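Local coordinates for protein alpha-toxin (PDB 2VK9) that belongs to the large clostridial toxins and carries, in the crystallised fragment, a catalytic domain of the GT-A superfamily, at residues A[117-122]-A[286-291]; A[327-332]-A[516-521]. All blocks are in the same frame, centred on the assembly; numbering follows the deposited sequence.

Contact 1: residues A[117-122]-A[286-291]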
loop_
_atom_site.group_PDB
_atom_site.type_symbol
_atom_site.label_atom_id
_atom_site.label_comp_id
_atom_site.label_asym_id
_atom_site.label_seq_id
_atom_site.Cartn_x
_atom_site.Cartn_y
_atom_site.Cartn_z
ATOM N N TYR A 117 15.838 3.273 11.378
ATOM C CA TYR A 117 15.284 4.582 11.660
ATOM C C TYR A 117 16.400 5.573 11.905
ATOM O O TYR A 117 16.349 6.711 11.443
ATOM C CB TYR A 117 14.404 4.473 12.891
ATOM C CG TYR A 117 13.654 5.718 13.287
ATOM C CD1 TYR A 117 12.783 6.351 12.402
ATOM C CD2 TYR A 117 13.779 6.227 14.568
ATOM C CE1 TYR A 117 12.076 7.468 12.788
ATOM C CE2 TYR A 117 13.086 7.331 14.963
ATOM C CZ TYR A 117 12.232 7.953 14.076
ATOM O OH TYR A 117 11.546 9.066 14.498
ATOM N N ASN A 118 17.415 5.116 12.631
ATOM C CA ASN A 118 18.593 5.908 12.911
ATOM C C ASN A 118 19.376 6.225 11.638
ATOM O O ASN A 118 20.006 7.273 11.527
ATOM C CB ASN A 118 19.483 5.162 13.895
ATOM C CG ASN A 118 20.657 5.993 14.350
ATOM O OD1 ASN A 118 20.477 7.051 14.945
ATOM N ND2 ASN A 118 21.868 5.527 14.061
ATOM N N MET A 119 19.332 5.298 10.690
ATOM C CA MET A 119 20.049 5.432 9.442
ATOM C C MET A 119 19.440 6.589 8.645
ATOM O O MET A 119 20.150 7.462 8.150
ATOM C CB MET A 119 19.964 4.110 8.689
ATOM C CG MET A 119 20.699 4.059 7.369
ATOM S SD MET A 119 22.460 3.771 7.533
ATOM C CE MET A 119 22.456 2.570 8.857
ATOM N N TRP A 120 18.114 6.594 8.558
ATOM C CA TRP A 120 17.369 7.703 7.991
ATOM C C TRP A 120 17.674 9.025 8.690
ATOM O O TRP A 120 17.873 10.045 8.029
ATOM C CB TRP A 120 15.878 7.403 8.054
ATOM C CG TRP A 120 15.450 6.465 6.994
ATOM C CD1 TRP A 120 15.122 5.154 7.146
ATOM C CD2 TRP A 120 15.321 6.754 5.599
ATOM N NE1 TRP A 120 14.787 4.608 5.932
ATOM C CE2 TRP A 120 14.894 5.574 4.967
ATOM C CE3 TRP A 120 15.518 7.897 4.824
ATOM C CZ2 TRP A 120 14.660 5.502 3.597
ATOM C CZ3 TRP A 120 15.287 7.824 3.464
ATOM C CH2 TRP A 120 14.866 6.634 2.864
ATOM N N LYS A 121 17.720 8.988 10.022
ATOM C CA LYS A 121 18.040 10.149 10.837
ATOM C C LYS A 121 19.431 10.702 10.562
ATOM O O LYS A 121 19.626 11.922 10.524
ATOM C CB LYS A 121 17.915 9.808 12.312
ATOM C CG LYS A 121 16.539 10.053 12.892
ATOM C CD LYS A 121 16.525 9.745 14.380
ATOM C CE LYS A 121 15.227 10.186 14.990
ATOM N NZ LYS A 121 15.091 9.702 16.389
ATOM N N MET A 122 20.393 9.806 10.367
ATOM C CA MET A 122 21.777 10.201 10.142
ATOM C C MET A 122 21.995 10.955 8.833
ATOM O O MET A 122 22.847 11.840 8.769
ATOM C CB MET A 122 22.686 8.985 10.174
ATOM C CG MET A 122 23.131 8.554 11.565
ATOM S SD MET A 122 23.948 6.932 11.475
ATOM C CE MET A 122 25.429 7.355 10.548
ATOM N N ASP A 286 11.343 -1.049 6.667
ATOM C CA ASP A 286 12.186 -2.052 6.020
ATOM C C ASP A 286 13.145 -1.463 5.006
ATOM O O ASP A 286 14.081 -2.122 4.596
ATOM C CB ASP A 286 11.310 -3.070 5.309
ATOM C CG ASP A 286 10.540 -3.924 6.271
ATOM O OD1 ASP A 286 10.889 -3.912 7.479
ATOM O OD2 ASP A 286 9.596 -4.607 5.817
ATOM N N PHE A 287 12.892 -0.235 4.575
ATOM C CA PHE A 287 13.740 0.404 3.588
ATOM C C PHE A 287 14.778 1.248 4.290
ATOM O O PHE A 287 14.649 1.551 5.474
ATOM C CB PHE A 287 12.913 1.265 2.643
ATOM C CG PHE A 287 12.057 0.476 1.683
ATOM C CD1 PHE A 287 11.874 -0.900 1.833
ATOM C CD2 PHE A 287 11.406 1.121 0.639
ATOM C CE1 PHE A 287 11.071 -1.620 0.943
ATOM C CE2 PHE A 287 10.599 0.408 -0.252
ATOM C CZ PHE A 287 10.431 -0.963 -0.098
ATOM N N LEU A 288 15.818 1.610 3.554
ATOM C CA LEU A 288 16.903 2.399 4.090
ATOM C C LEU A 288 17.181 3.479 3.085
ATOM O O LEU A 288 16.703 3.390 1.957
ATOM C CB LEU A 288 18.134 1.524 4.287
ATOM C CG LEU A 288 18.111 0.627 5.527
ATOM C CD1 LEU A 288 19.195 -0.421 5.459
ATOM C CD2 LEU A 288 18.271 1.448 6.786
ATOM N N PRO A 289 17.913 4.531 3.488
ATOM C CA PRO A 289 18.322 5.543 2.522
ATOM C C PRO A 289 18.992 4.947 1.290
ATOM O O PRO A 289 19.610 3.889 1.380
ATOM C CB PRO A 289 19.308 6.418 3.302
ATOM C CG PRO A 289 19.492 5.773 4.618
ATOM C CD PRO A 289 18.342 4.870 4.851
ATOM N N GLY A 290 18.850 5.627 0.156
ATOM C CA GLY A 290 19.374 5.145 -1.118
ATOM C C GLY A 290 20.880 4.987 -1.151
ATOM O O GLY A 290 21.613 5.865 -0.698
ATOM N N VAL A 291 21.338 3.854 -1.677
ATOM C CA VAL A 291 22.771 3.590 -1.828
ATOM C C VAL A 291 23.218 3.827 -3.266
ATOM O O VAL A 291 22.500 3.510 -4.220
ATOM C CB VAL A 291 23.185 2.159 -1.374
ATOM C CG1 VAL A 291 22.710 1.867 0.050
ATOM C CG2 VAL A 291 22.645 1.119 -2.314
#

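Contact 2: residues A[327-332]-A[516-521]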
loop_
_atom_site.group_PDB
_atom_site.type_symbol
_atom_site.label_atom_id
_atom_site.label_comp_id
_atom_site.label_asym_id
_atom_site.label_seq_id
_atom_site.Cartn_x
_atom_site.Cartn_y
_atom_site.Cartn_z
ATOM N N ASN A 327 24.192 -4.172 14.220
ATOM C CA ASN A 327 23.585 -5.481 14.121
ATOM C C ASN A 327 23.147 -5.741 12.695
ATOM O O ASN A 327 21.968 -5.944 12.418
ATOM C CB ASN A 327 22.409 -5.573 15.103
ATOM C CG ASN A 327 21.924 -6.998 15.325
ATOM O OD1 ASN A 327 22.584 -7.963 14.934
ATOM N ND2 ASN A 327 20.758 -7.132 15.956
ATOM N N TYR A 328 24.109 -5.711 11.782
ATOM C CA TYR A 328 23.827 -6.010 10.389
ATOM C C TYR A 328 24.886 -6.965 9.855
ATOM O O TYR A 328 25.857 -6.532 9.225
ATOM C CB TYR A 328 23.762 -4.718 9.576
ATOM C CG TYR A 328 22.865 -4.790 8.363
ATOM C CD1 TYR A 328 23.402 -4.968 7.090
ATOM C CD2 TYR A 328 21.483 -4.674 8.484
ATOM C CE1 TYR A 328 22.588 -5.029 5.968
ATOM C CE2 TYR A 328 20.660 -4.736 7.371
ATOM C CZ TYR A 328 21.222 -4.912 6.117
ATOM O OH TYR A 328 20.426 -4.972 5.002
ATOM N N PRO A 329 24.712 -8.276 10.133
ATOM C CA PRO A 329 25.661 -9.333 9.744
ATOM C C PRO A 329 25.830 -9.499 8.227
ATOM O O PRO A 329 24.958 -9.085 7.459
ATOM C CB PRO A 329 25.047 -10.597 10.355
ATOM C CG PRO A 329 23.623 -10.275 10.578
ATOM C CD PRO A 329 23.566 -8.825 10.883
ATOM N N TYR A 330 26.947 -10.095 7.808
ATOM C CA TYR A 330 27.196 -10.397 6.392
ATOM C C TYR A 330 26.399 -11.618 5.925
ATOM O O TYR A 330 26.975 -12.591 5.444
ATOM C CB TYR A 330 28.683 -10.644 6.151
ATOM C CG TYR A 330 29.528 -9.401 6.052
ATOM C CD1 TYR A 330 30.295 -8.972 7.126
ATOM C CD2 TYR A 330 29.578 -8.662 4.870
ATOM C CE1 TYR A 330 31.088 -7.830 7.029
ATOM C CE2 TYR A 330 30.363 -7.521 4.761
ATOM C CZ TYR A 330 31.113 -7.108 5.844
ATOM O OH TYR A 330 31.889 -5.977 5.743
ATOM N N LYS A 331 25.079 -11.565 6.070
ATOM C CA LYS A 331 24.210 -12.687 5.720
ATOM C C LYS A 331 24.235 -13.024 4.215
ATOM O O LYS A 331 24.121 -14.188 3.830
ATOM C CB LYS A 331 22.773 -12.441 6.227
ATOM C CG LYS A 331 21.703 -13.328 5.591
ATOM C CD LYS A 331 20.453 -13.472 6.444
ATOM C CE LYS A 331 19.414 -14.351 5.723
ATOM N NZ LYS A 331 18.338 -14.881 6.621
ATOM N N TYR A 332 24.402 -12.017 3.368
ATOM C CA TYR A 332 24.350 -12.249 1.933
ATOM C C TYR A 332 25.723 -12.155 1.283
ATOM O O TYR A 332 25.852 -12.316 0.070
ATOM C CB TYR A 332 23.329 -11.316 1.265
ATOM C CG TYR A 332 21.912 -11.562 1.744
ATOM C CD1 TYR A 332 21.349 -10.781 2.751
ATOM C CD2 TYR A 332 21.144 -12.594 1.210
ATOM C CE1 TYR A 332 20.064 -11.018 3.201
ATOM C CE2 TYR A 332 19.852 -12.832 1.656
ATOM C CZ TYR A 332 19.325 -12.043 2.646
ATOM O OH TYR A 332 18.051 -12.271 3.087
ATOM N N LYS A 516 16.830 -3.457 -0.650
ATOM C CA LYS A 516 17.459 -4.769 -0.557
ATOM C C LYS A 516 18.065 -4.964 0.832
ATOM O O LYS A 516 19.285 -5.059 1.003
ATOM C CB LYS A 516 18.501 -4.965 -1.665
ATOM C CG LYS A 516 18.067 -4.548 -3.076
ATOM C CD LYS A 516 16.716 -5.144 -3.486
ATOM C CE LYS A 516 16.455 -5.030 -4.988
ATOM N NZ LYS A 516 17.039 -3.810 -5.613
ATOM N N THR A 517 17.192 -5.009 1.828
ATOM C CA THR A 517 17.623 -5.043 3.215
ATOM C C THR A 517 17.171 -6.340 3.848
ATOM O O THR A 517 16.222 -6.969 3.378
ATOM C CB THR A 517 17.020 -3.880 4.003
ATOM O OG1 THR A 517 15.602 -4.033 4.046
ATOM C CG2 THR A 517 17.350 -2.563 3.342
ATOM N N HIS A 518 17.841 -6.733 4.923
ATOM C CA HIS A 518 17.510 -7.970 5.619
ATOM C C HIS A 518 16.043 -8.050 6.017
ATOM O O HIS A 518 15.383 -9.046 5.737
ATOM C CB HIS A 518 18.402 -8.157 6.846
ATOM C CG HIS A 518 19.854 -8.242 6.517
ATOM N ND1 HIS A 518 20.838 -8.150 7.475
ATOM C CD2 HIS A 518 20.493 -8.390 5.333
ATOM C CE1 HIS A 518 22.021 -8.254 6.897
ATOM N NE2 HIS A 518 21.838 -8.393 5.596
ATOM N N ASP A 519 15.535 -6.998 6.655
ATOM C CA ASP A 519 14.152 -6.988 7.111
ATOM C C ASP A 519 13.164 -7.010 5.942
ATOM O O ASP A 519 12.035 -7.452 6.098
ATOM C CB ASP A 519 13.885 -5.798 8.043
ATOM C CG ASP A 519 14.401 -6.024 9.467
ATOM O OD1 ASP A 519 15.484 -6.626 9.641
ATOM O OD2 ASP A 519 13.725 -5.582 10.423
ATOM N N GLU A 520 13.591 -6.552 4.772
ATOM C CA GLU A 520 12.723 -6.582 3.603
ATOM C C GLU A 520 12.613 -7.978 3.005
ATOM O O GLU A 520 11.539 -8.386 2.554
ATOM C CB GLU A 520 13.217 -5.622 2.536
ATOM C CG GLU A 520 12.115 -4.741 1.975
ATOM C CD GLU A 520 11.052 -5.494 1.200
ATOM O OE1 GLU A 520 9.881 -5.508 1.643
ATOM O OE2 GLU A 520 11.391 -6.056 0.141
ATOM N N PHE A 521 13.732 -8.699 2.988
ATOM C CA PHE A 521 13.745 -10.076 2.526
ATOM C C PHE A 521 12.989 -10.977 3.482
ATOM O O PHE A 521 12.422 -11.988 3.064
ATOM C CB PHE A 521 15.174 -10.580 2.342
ATOM C CG PHE A 521 15.915 -9.893 1.239
ATOM C CD1 PHE A 521 17.228 -9.502 1.413
ATOM C CD2 PHE A 521 15.291 -9.623 0.028
ATOM C CE1 PHE A 521 17.918 -8.860 0.392
ATOM C CE2 PHE A 521 15.969 -8.980 -0.996
ATOM C CZ PHE A 521 17.287 -8.597 -0.812
#

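Contact 1: residues A[117-122]-A[286-291]
The indole nitrogen of W120 makes the polar link between helix 111-123 and the loop 286-291: NE1 donates to the carbonyl O of F287 at 3.1 Å, with an N-H...O angle of 160°. The oxygen lies close to the indole plane, at the pyrrole edge, whereas NE1 stands well above the plane of the F287 carbonyl group. The bond thus runs straight out of the ring but meets the acceptor from above.

The same ring is used by its face two residues further along the loop. P289 CD sits over the five-membered ring of W120, 3.6 Å from its centroid and 12° off the normal, the geometry of a CH-pi contact. P289 N lies over the face as well, and W120 CH2 is 3.6 Å from P289 CA. The carbonyl carbon of L288 comes obliquely, 3.3 Å from W120 CZ2. Edge bond and face contact together fix both the position and the tilt of the indole against the loop.

M119, the preceding residue on the helix, adds an apolar contact. Its CG is anti to the backbone N (chi1 -178°), which carries it to the loop, where it meets P289 CG at 3.5 Å and L288 CD2 at 3.6 Å. The two side chains M119 and P289 cross at about a right angle. Outside the two segments, F102 also meets the W120 ring, and F287 lies nearly parallel to the ring of Y513.

All five touching residues are buried. Helix 111-123 connects the parallel, neighbouring strands 99-103 and 128-133 as a beta-alpha-beta crossover, and the loop leaves strand 280-283 of the same sheet through D284 and D286, which match the Asp-X-Asp signature of GT-A folds.

Contact 2: residues A[327-332]-A[516-521]
Y328 of the loop 327-332 lies over one face of H518, K331 CB comes to the other, and Y332 approaches obliquely; with F521, the two tyrosines and the histidine form an aromatic cluster at the N-terminus of helix 518-523. The stacking is closest between Y328 and H518, an offset stack with centroids 3.7 Å apart and planes only 3° from parallel; H518 CE1 lies over the centre of the tyrosine ring. A chi1 of -61° sets H518 CG anti to the carbonyl carbon, and the two side chains reach toward each other tip to tip. H518 CD2 lies near the Y332 plane at its edge, 3.4 Å from Y332 CE1, but the two rings as a pair are oblique. Y332 turns a face to F521, whose edge points at it in an offset edge-to-face pair with planes at 65°.

Polar bonds hold the same groups. H518 NE2 bonds to E316 OE2, the carboxylate oxygen that also takes Y332 N, so one acidic side chain serves both segments. T517 is the N-cap: OG1 accepts a weak bond from E520 N at 3.3 Å, and probably also hydrogen-bonds to D286 O. At the first turn of the helix, H518 N donates to Y328 OH at 3.1 Å in a moderately bent bond.

How the contacts relate
Contact 1 is wholly buried and contact 2 only partly, with P329 and K331 exposed at its margin; their centres lie about 13 Å apart on the same side of the chain's centre. One joins the crossover helix 111-123, which packs beside the central sheet, to the loop after strand 280-283, by one indole N-H bond, a proline CH-pi contact and aliphatic packing. The other joins a loop to a late helix start, through an aromatic cluster with one stack, and one amide-to-phenol bond. They meet directly: T517 OG1 approaches D286 O at 2.5 Å, a probable hydrogen bond. Helix 307-321 borders both, F315 touching L288 and Y328, while Y116 on helix 111-123 reaches contact 2.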